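Local coordinates for pseudopodium-enriched atypical kinase 1 (PDB 6BHC), which is a pseudokinase of the protein kinase fold, with an unusual catalytic cleft, that dimerises and probably works as a scaffold in signalling rather than as an active kinase, at residues L166-H169 / G170-D174; L285-M289 / L290-N294; Q379-L382 / D383-T387. The protein carries 1 engineered substitution. All coordinates share one frame; numbering follows the deposited sequence.

Contact 1. Residues L166-H169 / G170-D174; sequences LAQH and GKSPD
His169 overlaps Pro173, four residues on, where one helix ends and the next begins. The imidazole CD2 lies 4.2 Å from Pro173 CA, which sits at the ring edge, near its plane. Pro173 also packs on the backbone of His169: its CB is 3.6 Å from His169 O. That oxygen gets no amide bond from Pro173, because a proline nitrogen has no hydrogen to give. The missing donor is consistent with the helix ending here. Its last turn is held by three backbone bonds: Gly170 N to Leu166 O, Lys171 N to Ala167 O and Ser172 N to Gln168 O, the last at 2.7 Å. Ser172 is the first residue to leave helical angles, and it is also the N-cap position of the following helix. Its side chain makes no capping bond. Ser172 CB rests 3.6 Å from Gln168 O, and Ser172 OG comes no closer than 3.9 Å to Gln168 OE1. The Gln168 chain bends at CB-CG (chi2 -65°), which brings its amide to the side of Ser172 and Lys171. The imidazole is turned inward. CG stands opposite the backbone N (chi1 -169°), and both ring nitrogens are bonded: NE2 to Glu177, ND1 to His291. With two partners, the ring is probably fixed in its rotation. Tyr176 also meets it, with the planes at about 35°. The contact is a one-residue break at the surface, between the short helix 166-171 and the long helix 173-194, and its buried histidine faces the loop that follows helix 277-289.

Contact 2. Residues L285-M289 / L290-N294; sequences LIYEM and LHLPN
Tyr287 CB lies 3.7 Å from Pro293 O, across the turn that closes its own helix. Further out, ring atom CD2 meets Leu292 CD1 at 3.8 Å, and the two side chains run at a slant to each other. The tip leaves the turn: OH is hydrogen-bonded to Pro313 O and to Gln326. The chi1 of -81° sets CG beside the backbone N and lays the ring along the Leu292 side. Leu292 CB in turn rests 3.2 Å from Tyr287 O. This turn is a Schellman motif ending helix 277-289. His291, with positive phi, is the C-prime residue. Leu292 N reaches back to Tyr287 O at 2.9 Å, and His291 N to Glu288 O at 3.0 Å. The second bond comes from above the carbonyl plane, 64° out of it. Leu290 N is bonded to Ile286 O, and weakly to Tyr287 O. Leu290 CG packs on Ile286 O at 3.2 Å. Glu288 CA makes a CA-H...O contact of 3.3 Å with Leu292 O. The Glu288 chain is extended beyond CG, and its OE2 passes Asn294 CB before forming a salt bridge with Arg263. His291 points away from the turn, where NE2 is bonded to Val162 O.

Contact 3. Residues Q379-L382 / D383-T387; sequences QNWL and DIKRT
Two flat groups, the Trp381 ring and the Arg386 guanidinium, each have an aliphatic neighbour over one face. Lys385 CG sits over the centre of the Trp381 six-membered ring, 3.5 Å from the centroid and 17° off the normal. This is a CH-pi contact. The lysine chain bends twice, at chi2 (-75°) and chi3. The bends take CD and CE past the rim beside CZ2, with Lys385 CE 3.8 Å from Trp381 CZ2. With an alanine at Trp381, the lysine methylenes would probably lose the ring face under CG and be freer to turn. Over one face of the guanidinium lies Leu382 CD2, offset toward the rim and 4.1 Å from Arg386 CZ. At its edge is Gln379 NE2, 4.1 Å from Arg386 NH1. The strongest partner of this arginine is Leu415 O, which takes its NE. Gln379 NE2 instead donates to Asp383 OD1 at 3.0 Å. It meets OD1 from above the carboxylate plane, although amide and carboxylate planes are only 18° apart. The other oxygen, OD2, forms a salt bridge with Arg21 of helix 16-39. Asp383 O accepts from both the amide and the hydroxyl of Thr387, with OG1 at 2.7 Å; the two donors come from opposite faces of the carbonyl plane. The i to i+4 backbone bonds, such as Arg386 N to Leu382 O at 2.8 Å, are those of a regular alpha-helix. Helix 371-396 packs with helix 16-39 from the N-terminal end of the chain and with helix 420-430, and meets Val16 and Ile20 of the second subunit, an arrangement consistent with the helical dimerisation region of PEAK-family pseudokinases.

Contacts 1 and 2 belong to the kinase domain and touch, through the probable bond between the ND1 atoms of His169 and His291. Both involve helix 173-194: contact 1 lies at its start, and contact 2 packs on it through Leu285, Ile286 and Met289. Contact 1 lies at the surface with one buried residue. Contact 2 is more buried: Leu285, Ile286, Met289 and Leu290 are all buried. Both are helix ends, but one ends just before a proline, the other in a Schellman turn. Contact 3 is apart, with nearest atoms about 16 Å from contact 1. It lies mid-helix. It relies on side-chain pairs, charged and aromatic, and alone among the three meets the second subunit.

Contact 1. Residues L166-H169 / G170-D174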
ATOM      1  N   LEU A 166      30.646  -9.646  18.783  1.00 35.89           N
ATOM      2  CA  LEU A 166      31.949  -8.995  18.700  1.00 40.57           C
ATOM      3  C   LEU A 166      32.587  -9.204  17.332  1.00 41.02           C
ATOM      4  O   LEU A 166      33.137  -8.263  16.747  1.00 48.18           O
ATOM      5  CB  LEU A 166      32.869  -9.507  19.808  1.00 33.35           C
ATOM      6  CG  LEU A 166      34.280  -8.909  19.828  1.00 40.50           C
ATOM      7  CD1 LEU A 166      34.227  -7.391  19.949  1.00 36.18           C
ATOM      8  CD2 LEU A 166      35.104  -9.513  20.953  1.00 39.72           C
ATOM      9  N   ALA A 167      32.515 -10.426  16.800  1.00 37.95           N
ATOM     10  CA  ALA A 167      33.121 -10.701  15.501  1.00 35.18           C
ATOM     11  C   ALA A 167      32.358 -10.013  14.375  1.00 35.84           C
ATOM     12  O   ALA A 167      32.966  -9.535  13.410  1.00 38.77           O
ATOM     13  CB  ALA A 167      33.191 -12.208  15.261  1.00 27.87           C
ATOM     14  N   GLN A 168      31.027  -9.953  14.477  1.00 30.77           N
ATOM     15  CA  GLN A 168      30.243  -9.288  13.442  1.00 35.54           C
ATOM     16  C   GLN A 168      30.467  -7.781  13.445  1.00 32.50           C
ATOM     17  O   GLN A 168      30.385  -7.143  12.389  1.00 31.03           O
ATOM     18  CB  GLN A 168      28.758  -9.604  13.617  1.00 49.27           C
ATOM     19  CG  GLN A 168      28.360 -10.986  13.119  1.00 69.38           C
ATOM     20  CD  GLN A 168      28.525 -11.133  11.618  1.00 83.98           C
ATOM     21  OE1 GLN A 168      28.048 -10.303  10.844  1.00 86.64           O
ATOM     22  NE2 GLN A 168      29.212 -12.190  11.199  1.00 92.94           N
ATOM     23  N   HIS A 169      30.743  -7.197  14.612  1.00 23.45           N
ATOM     24  CA  HIS A 169      31.065  -5.776  14.661  1.00 23.16           C
ATOM     25  C   HIS A 169      32.373  -5.490  13.932  1.00 29.86           C
ATOM     26  O   HIS A 169      32.497  -4.473  13.242  1.00 38.12           O
ATOM     27  CB  HIS A 169      31.136  -5.305  16.114  1.00 20.30           C
ATOM     28  CG  HIS A 169      31.196  -3.816  16.266  1.00 27.98           C
ATOM     29  ND1 HIS A 169      31.290  -3.198  17.493  1.00 24.78           N
ATOM     30  CD2 HIS A 169      31.167  -2.822  15.346  1.00 24.70           C
ATOM     31  CE1 HIS A 169      31.322  -1.887  17.324  1.00 30.34           C
ATOM     32  NE2 HIS A 169      31.249  -1.633  16.030  1.00 32.81           N
ATOM     33  N   GLY A 170      33.349  -6.390  14.058  1.00 35.89           N
ATOM     34  CA  GLY A 170      34.603  -6.214  13.346  1.00 34.88           C
ATOM     35  C   GLY A 170      34.477  -6.470  11.856  1.00 36.11           C
ATOM     36  O   GLY A 170      35.092  -5.772  11.047  1.00 37.87           O
ATOM     37  N   LYS A 171      33.677  -7.469  11.475  1.00 35.16           N
ATOM     38  CA  LYS A 171      33.537  -7.819  10.065  1.00 37.64           C
ATOM     39  C   LYS A 171      32.571  -6.888   9.342  1.00 36.00           C
ATOM     40  O   LYS A 171      32.860  -6.436   8.228  1.00 38.76           O
ATOM     41  CB  LYS A 171      33.074  -9.272   9.928  1.00 41.21           C
ATOM     42  CG  LYS A 171      32.810  -9.711   8.494  1.00 56.35           C
ATOM     43  CD  LYS A 171      32.256 -11.126   8.435  1.00 65.35           C
ATOM     44  CE  LYS A 171      31.952 -11.542   7.001  1.00 69.08           C
ATOM     45  NZ  LYS A 171      33.168 -11.543   6.137  1.00 66.26           N
ATOM     46  N   SER A 172      31.424  -6.591   9.952  1.00 39.94           N
ATOM     47  CA  SER A 172      30.382  -5.767   9.338  1.00 33.33           C
ATOM     48  C   SER A 172      30.030  -4.628  10.284  1.00 31.32           C
ATOM     49  O   SER A 172      29.000  -4.672  10.971  1.00 39.96           O
ATOM     50  CB  SER A 172      29.145  -6.601   9.003  1.00 33.41           C
ATOM     51  OG  SER A 172      29.490  -7.729   8.219  1.00 46.11           O
ATOM     52  N   PRO A 173      30.860  -3.583  10.342  1.00 29.16           N
ATOM     53  CA  PRO A 173      30.556  -2.471  11.255  1.00 26.31           C
ATOM     54  C   PRO A 173      29.328  -1.675  10.850  1.00 27.71           C
ATOM     55  O   PRO A 173      28.623  -1.163  11.728  1.00 27.44           O
ATOM     56  CB  PRO A 173      31.829  -1.615  11.202  1.00 26.61           C
ATOM     57  CG  PRO A 173      32.420  -1.914   9.865  1.00 28.08           C
ATOM     58  CD  PRO A 173      32.112  -3.363   9.596  1.00 27.13           C
ATOM     59  N   ASP A 174      29.048  -1.555   9.551  1.00 24.13           N
ATOM     60  CA  ASP A 174      27.883  -0.787   9.119  1.00 31.83           C
ATOM     61  C   ASP A 174      26.587  -1.460   9.547  1.00 27.10           C
ATOM     62  O   ASP A 174      25.667  -0.796  10.040  1.00 23.74           O
ATOM     63  CB  ASP A 174      27.913  -0.598   7.604  1.00 39.81           C
ATOM     64  CG  ASP A 174      29.109   0.205   7.140  1.00 52.29           C
ATOM     65  OD1 ASP A 174      30.082   0.324   7.911  1.00 53.73           O
ATOM     66  OD2 ASP A 174      29.076   0.714   6.001  1.00 59.20           O
TER

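Contact 2. Residues L285-M289 / L290-N294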
ATOM      1  N   LEU A 285      25.296   3.178  27.960  1.00 27.92           N
ATOM      2  CA  LEU A 285      24.901   2.030  27.150  1.00 25.84           C
ATOM      3  C   LEU A 285      25.440   2.127  25.730  1.00 31.37           C
ATOM      4  O   LEU A 285      25.707   1.098  25.101  1.00 32.90           O
ATOM      5  CB  LEU A 285      23.378   1.899  27.125  1.00 22.54           C
ATOM      6  CG  LEU A 285      22.690   1.608  28.457  1.00 26.51           C
ATOM      7  CD1 LEU A 285      21.198   1.419  28.242  1.00 22.13           C
ATOM      8  CD2 LEU A 285      23.300   0.388  29.126  1.00 29.90           C
ATOM      9  N   ILE A 286      25.601   3.345  25.208  1.00 23.59           N
ATOM     10  CA  ILE A 286      26.122   3.508  23.853  1.00 20.10           C
ATOM     11  C   ILE A 286      27.528   2.937  23.751  1.00 22.25           C
ATOM     12  O   ILE A 286      27.862   2.233  22.791  1.00 31.65           O
ATOM     13  CB  ILE A 286      26.081   4.990  23.437  1.00 20.59           C
ATOM     14  CG1 ILE A 286      24.635   5.470  23.316  1.00 16.48           C
ATOM     15  CG2 ILE A 286      26.831   5.197  22.128  1.00 17.79           C
ATOM     16  CD1 ILE A 286      24.509   6.900  22.847  1.00 20.60           C
ATOM     17  N   TYR A 287      28.373   3.226  24.743  1.00 18.77           N
ATOM     18  CA  TYR A 287      29.717   2.659  24.757  1.00 19.06           C
ATOM     19  C   TYR A 287      29.676   1.140  24.864  1.00 22.34           C
ATOM     20  O   TYR A 287      30.405   0.441  24.150  1.00 24.64           O
ATOM     21  CB  TYR A 287      30.520   3.256  25.912  1.00 19.49           C
ATOM     22  CG  TYR A 287      31.108   4.622  25.632  1.00 26.95           C
ATOM     23  CD1 TYR A 287      30.330   5.772  25.723  1.00 25.74           C
ATOM     24  CD2 TYR A 287      32.447   4.761  25.291  1.00 27.61           C
ATOM     25  CE1 TYR A 287      30.872   7.022  25.474  1.00 24.48           C
ATOM     26  CE2 TYR A 287      32.996   6.004  25.040  1.00 28.33           C
ATOM     27  CZ  TYR A 287      32.206   7.130  25.133  1.00 28.47           C
ATOM     28  OH  TYR A 287      32.759   8.363  24.882  1.00 31.73           O
ATOM     29  N   GLU A 288      28.825   0.611  25.746  1.00 19.17           N
ATOM     30  CA  GLU A 288      28.792  -0.831  25.974  1.00 25.56           C
ATOM     31  C   GLU A 288      28.256  -1.578  24.758  1.00 24.09           C
ATOM     32  O   GLU A 288      28.781  -2.639  24.397  1.00 26.68           O
ATOM     33  CB  GLU A 288      27.958  -1.141  27.217  1.00 23.64           C
ATOM     34  CG  GLU A 288      28.573  -0.606  28.505  1.00 39.11           C
ATOM     35  CD  GLU A 288      27.747  -0.924  29.738  1.00 43.41           C
ATOM     36  OE1 GLU A 288      26.502  -0.939  29.641  1.00 45.20           O
ATOM     37  OE2 GLU A 288      28.348  -1.162  30.807  1.00 49.69           O
ATOM     38  N   MET A 289      27.217  -1.044  24.113  1.00 20.36           N
ATOM     39  CA  MET A 289      26.697  -1.667  22.900  1.00 22.97           C
ATOM     40  C   MET A 289      27.705  -1.640  21.759  1.00 32.49           C
ATOM     41  O   MET A 289      27.620  -2.477  20.853  1.00 31.95           O
ATOM     42  CB  MET A 289      25.400  -0.984  22.470  1.00 28.07           C
ATOM     43  CG  MET A 289      24.255  -1.192  23.444  1.00 42.39           C
ATOM     44  SD  MET A 289      22.699  -0.508  22.853  1.00 38.71           S
ATOM     45  CE  MET A 289      22.384  -1.560  21.438  1.00 42.52           C
ATOM     46  N   LEU A 290      28.653  -0.705  21.780  1.00 21.68           N
ATOM     47  CA  LEU A 290      29.733  -0.670  20.806  1.00 27.51           C
ATOM     48  C   LEU A 290      30.956  -1.454  21.269  1.00 26.16           C
ATOM     49  O   LEU A 290      32.066  -1.196  20.788  1.00 29.83           O
ATOM     50  CB  LEU A 290      30.114   0.778  20.495  1.00 17.15           C
ATOM     51  CG  LEU A 290      28.999   1.589  19.835  1.00 26.26           C
ATOM     52  CD1 LEU A 290      29.442   3.024  19.611  1.00 25.27           C
ATOM     53  CD2 LEU A 290      28.563   0.943  18.526  1.00 25.95           C
ATOM     54  N   HIS A 291      30.771  -2.397  22.195  1.00 21.76           N
ATOM     55  CA  HIS A 291      31.840  -3.264  22.691  1.00 25.53           C
ATOM     56  C   HIS A 291      32.972  -2.466  23.328  1.00 24.49           C
ATOM     57  O   HIS A 291      34.142  -2.845  23.251  1.00 27.73           O
ATOM     58  CB  HIS A 291      32.370  -4.176  21.582  1.00 22.55           C
ATOM     59  CG  HIS A 291      31.336  -5.108  21.032  1.00 26.12           C
ATOM     60  ND1 HIS A 291      30.682  -4.877  19.842  1.00 26.21           N
ATOM     61  CD2 HIS A 291      30.823  -6.261  21.525  1.00 25.59           C
ATOM     62  CE1 HIS A 291      29.822  -5.854  19.616  1.00 21.63           C
ATOM     63  NE2 HIS A 291      29.887  -6.706  20.623  1.00 27.66           N
ATOM     64  N   LEU A 292      32.628  -1.358  23.969  1.00 26.36           N
ATOM     65  CA  LEU A 292      33.568  -0.570  24.739  1.00 35.98           C
ATOM     66  C   LEU A 292      33.209  -0.637  26.219  1.00 33.47           C
ATOM     67  O   LEU A 292      32.041  -0.834  26.568  1.00 40.55           O
ATOM     68  CB  LEU A 292      33.570   0.893  24.282  1.00 35.10           C
ATOM     69  CG  LEU A 292      33.829   1.133  22.794  1.00 31.62           C
ATOM     70  CD1 LEU A 292      33.642   2.603  22.451  1.00 34.46           C
ATOM     71  CD2 LEU A 292      35.222   0.660  22.413  1.00 26.35           C
ATOM     72  N   PRO A 293      34.180  -0.491  27.115  1.00 38.46           N
ATOM     73  CA  PRO A 293      33.858  -0.502  28.544  1.00 38.67           C
ATOM     74  C   PRO A 293      33.085   0.744  28.947  1.00 33.36           C
ATOM     75  O   PRO A 293      33.019   1.737  28.219  1.00 27.51           O
ATOM     76  CB  PRO A 293      35.232  -0.548  29.221  1.00 41.43           C
ATOM     77  CG  PRO A 293      36.161   0.047  28.221  1.00 45.24           C
ATOM     78  CD  PRO A 293      35.626  -0.347  26.873  1.00 44.88           C
ATOM     79  N   ASN A 294      32.474   0.662  30.124  1.00 37.26           N
ATOM     80  CA  ASN A 294      31.866   1.814  30.765  1.00 30.61           C
ATOM     81  C   ASN A 294      32.903   2.931  30.878  1.00 28.89           C
ATOM     82  O   ASN A 294      33.965   2.720  31.484  1.00 36.71           O
ATOM     83  CB  ASN A 294      31.339   1.417  32.145  1.00 38.89           C
ATOM     84  CG  ASN A 294      30.660   2.563  32.883  1.00 38.92           C
ATOM     85  OD1 ASN A 294      30.507   3.666  32.361  1.00 32.34           O
ATOM     86  ND2 ASN A 294      30.237   2.295  34.113  1.00 39.44           N
TER

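Contact 3. Residues Q379-L382 / D383-T387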
ATOM      1  N   GLN A 379      12.949  21.818   4.486  1.00 28.54           N
ATOM      2  CA  GLN A 379      11.595  21.506   4.040  1.00 28.15           C
ATOM      3  C   GLN A 379      11.612  20.711   2.741  1.00 29.91           C
ATOM      4  O   GLN A 379      10.803  19.794   2.560  1.00 27.21           O
ATOM      5  CB  GLN A 379      10.782  22.789   3.873  1.00 27.53           C
ATOM      6  CG  GLN A 379       9.307  22.551   3.586  1.00 27.05           C
ATOM      7  CD  GLN A 379       8.591  21.880   4.742  1.00 35.28           C
ATOM      8  OE1 GLN A 379       8.303  22.511   5.759  1.00 39.43           O
ATOM      9  NE2 GLN A 379       8.302  20.592   4.593  1.00 37.10           N
ATOM     10  N   ASN A 380      12.521  21.049   1.821  1.00 20.25           N
ATOM     11  CA  ASN A 380      12.632  20.284   0.584  1.00 26.32           C
ATOM     12  C   ASN A 380      13.043  18.846   0.868  1.00 27.33           C
ATOM     13  O   ASN A 380      12.526  17.911   0.246  1.00 24.74           O
ATOM     14  CB  ASN A 380      13.628  20.950  -0.364  1.00 21.65           C
ATOM     15  CG  ASN A 380      13.156  22.307  -0.848  1.00 38.87           C
ATOM     16  OD1 ASN A 380      11.973  22.637  -0.756  1.00 37.54           O
ATOM     17  ND2 ASN A 380      14.082  23.102  -1.370  1.00 36.58           N
ATOM     18  N   TRP A 381      13.969  18.652   1.810  1.00 24.77           N
ATOM     19  CA  TRP A 381      14.364  17.298   2.186  1.00 30.25           C
ATOM     20  C   TRP A 381      13.185  16.522   2.762  1.00 24.28           C
ATOM     21  O   TRP A 381      12.998  15.342   2.446  1.00 25.75           O
ATOM     22  CB  TRP A 381      15.519  17.347   3.186  1.00 26.62           C
ATOM     23  CG  TRP A 381      16.008  15.993   3.602  1.00 25.87           C
ATOM     24  CD1 TRP A 381      17.020  15.277   3.033  1.00 25.67           C
ATOM     25  CD2 TRP A 381      15.500  15.188   4.673  1.00 24.06           C
ATOM     26  NE1 TRP A 381      17.177  14.078   3.687  1.00 19.79           N
ATOM     27  CE2 TRP A 381      16.254  14.000   4.697  1.00 19.65           C
ATOM     28  CE3 TRP A 381      14.481  15.359   5.616  1.00 28.68           C
ATOM     29  CZ2 TRP A 381      16.021  12.987   5.623  1.00 19.22           C
ATOM     30  CZ3 TRP A 381      14.251  14.353   6.535  1.00 21.76           C
ATOM     31  CH2 TRP A 381      15.016  13.181   6.531  1.00 16.56           C
ATOM     32  N   LEU A 382      12.374  17.172   3.601  1.00 26.81           N
ATOM     33  CA  LEU A 382      11.214  16.507   4.187  1.00 28.01           C
ATOM     34  C   LEU A 382      10.202  16.112   3.119  1.00 27.38           C
ATOM     35  O   LEU A 382       9.681  14.990   3.124  1.00 26.45           O
ATOM     36  CB  LEU A 382      10.559  17.414   5.229  1.00 29.41           C
ATOM     37  CG  LEU A 382      11.081  17.319   6.660  1.00 42.35           C
ATOM     38  CD1 LEU A 382      10.435  18.381   7.536  1.00 46.20           C
ATOM     39  CD2 LEU A 382      10.821  15.930   7.222  1.00 42.80           C
ATOM     40  N   ASP A 383       9.908  17.029   2.195  1.00 20.35           N
ATOM     41  CA  ASP A 383       8.897  16.755   1.178  1.00 29.39           C
ATOM     42  C   ASP A 383       9.304  15.588   0.287  1.00 26.49           C
ATOM     43  O   ASP A 383       8.465  14.763  -0.091  1.00 28.59           O
ATOM     44  CB  ASP A 383       8.643  18.012   0.344  1.00 34.19           C
ATOM     45  CG  ASP A 383       8.089  19.160   1.171  1.00 41.68           C
ATOM     46  OD1 ASP A 383       7.461  18.891   2.217  1.00 41.70           O
ATOM     47  OD2 ASP A 383       8.277  20.329   0.774  1.00 49.76           O
ATOM     48  N   ILE A 384      10.593  15.493  -0.047  1.00 22.20           N
ATOM     49  CA  ILE A 384      11.065  14.401  -0.892  1.00 22.23           C
ATOM     50  C   ILE A 384      11.036  13.081  -0.131  1.00 29.23           C
ATOM     51  O   ILE A 384      10.590  12.056  -0.660  1.00 25.56           O
ATOM     52  CB  ILE A 384      12.472  14.716  -1.429  1.00 30.49           C
ATOM     53  CG1 ILE A 384      12.422  15.921  -2.371  1.00 37.55           C
ATOM     54  CG2 ILE A 384      13.065  13.505  -2.133  1.00 29.78           C
ATOM     55  CD1 ILE A 384      13.770  16.306  -2.944  1.00 36.46           C
ATOM     56  N   LYS A 385      11.507  13.082   1.119  1.00 31.40           N
ATOM     57  CA  LYS A 385      11.536  11.850   1.900  1.00 27.97           C
ATOM     58  C   LYS A 385      10.130  11.346   2.201  1.00 21.12           C
ATOM     59  O   LYS A 385       9.884  10.135   2.185  1.00 22.55           O
ATOM     60  CB  LYS A 385      12.318  12.064   3.196  1.00 25.68           C
ATOM     61  CG  LYS A 385      13.809  12.265   2.988  1.00 43.15           C
ATOM     62  CD  LYS A 385      14.511  10.958   2.648  1.00 46.56           C
ATOM     63  CE  LYS A 385      14.477   9.997   3.826  1.00 50.16           C
ATOM     64  NZ  LYS A 385      15.241   8.746   3.558  1.00 52.84           N
ATOM     65  N   ARG A 386       9.193  12.258   2.478  1.00 18.73           N
ATOM     66  CA  ARG A 386       7.813  11.841   2.706  1.00 24.09           C
ATOM     67  C   ARG A 386       7.209  11.241   1.444  1.00 30.24           C
ATOM     68  O   ARG A 386       6.435  10.279   1.511  1.00 23.92           O
ATOM     69  CB  ARG A 386       6.973  13.024   3.190  1.00 21.54           C
ATOM     70  CG  ARG A 386       7.303  13.495   4.595  1.00 27.88           C
ATOM     71  CD  ARG A 386       6.199  14.391   5.131  1.00 30.76           C
ATOM     72  NE  ARG A 386       6.456  14.834   6.496  1.00 32.01           N
ATOM     73  CZ  ARG A 386       6.765  16.083   6.831  1.00 35.64           C
ATOM     74  NH1 ARG A 386       6.850  17.020   5.897  1.00 35.63           N
ATOM     75  NH2 ARG A 386       6.980  16.397   8.101  1.00 36.59           N
ATOM     76  N   THR A 387       7.553  11.800   0.281  1.00 20.57           N
ATOM     77  CA  THR A 387       7.061  11.255  -0.979  1.00 23.70           C
ATOM     78  C   THR A 387       7.624   9.862  -1.232  1.00 23.51           C
ATOM     79  O   THR A 387       6.889   8.953  -1.635  1.00 21.99           O
ATOM     80  CB  THR A 387       7.418  12.197  -2.130  1.00 28.02           C
ATOM     81  OG1 THR A 387       6.843  13.487  -1.887  1.00 30.21           O
ATOM     82  CG2 THR A 387       6.896  11.656  -3.451  1.00 30.75           C
TER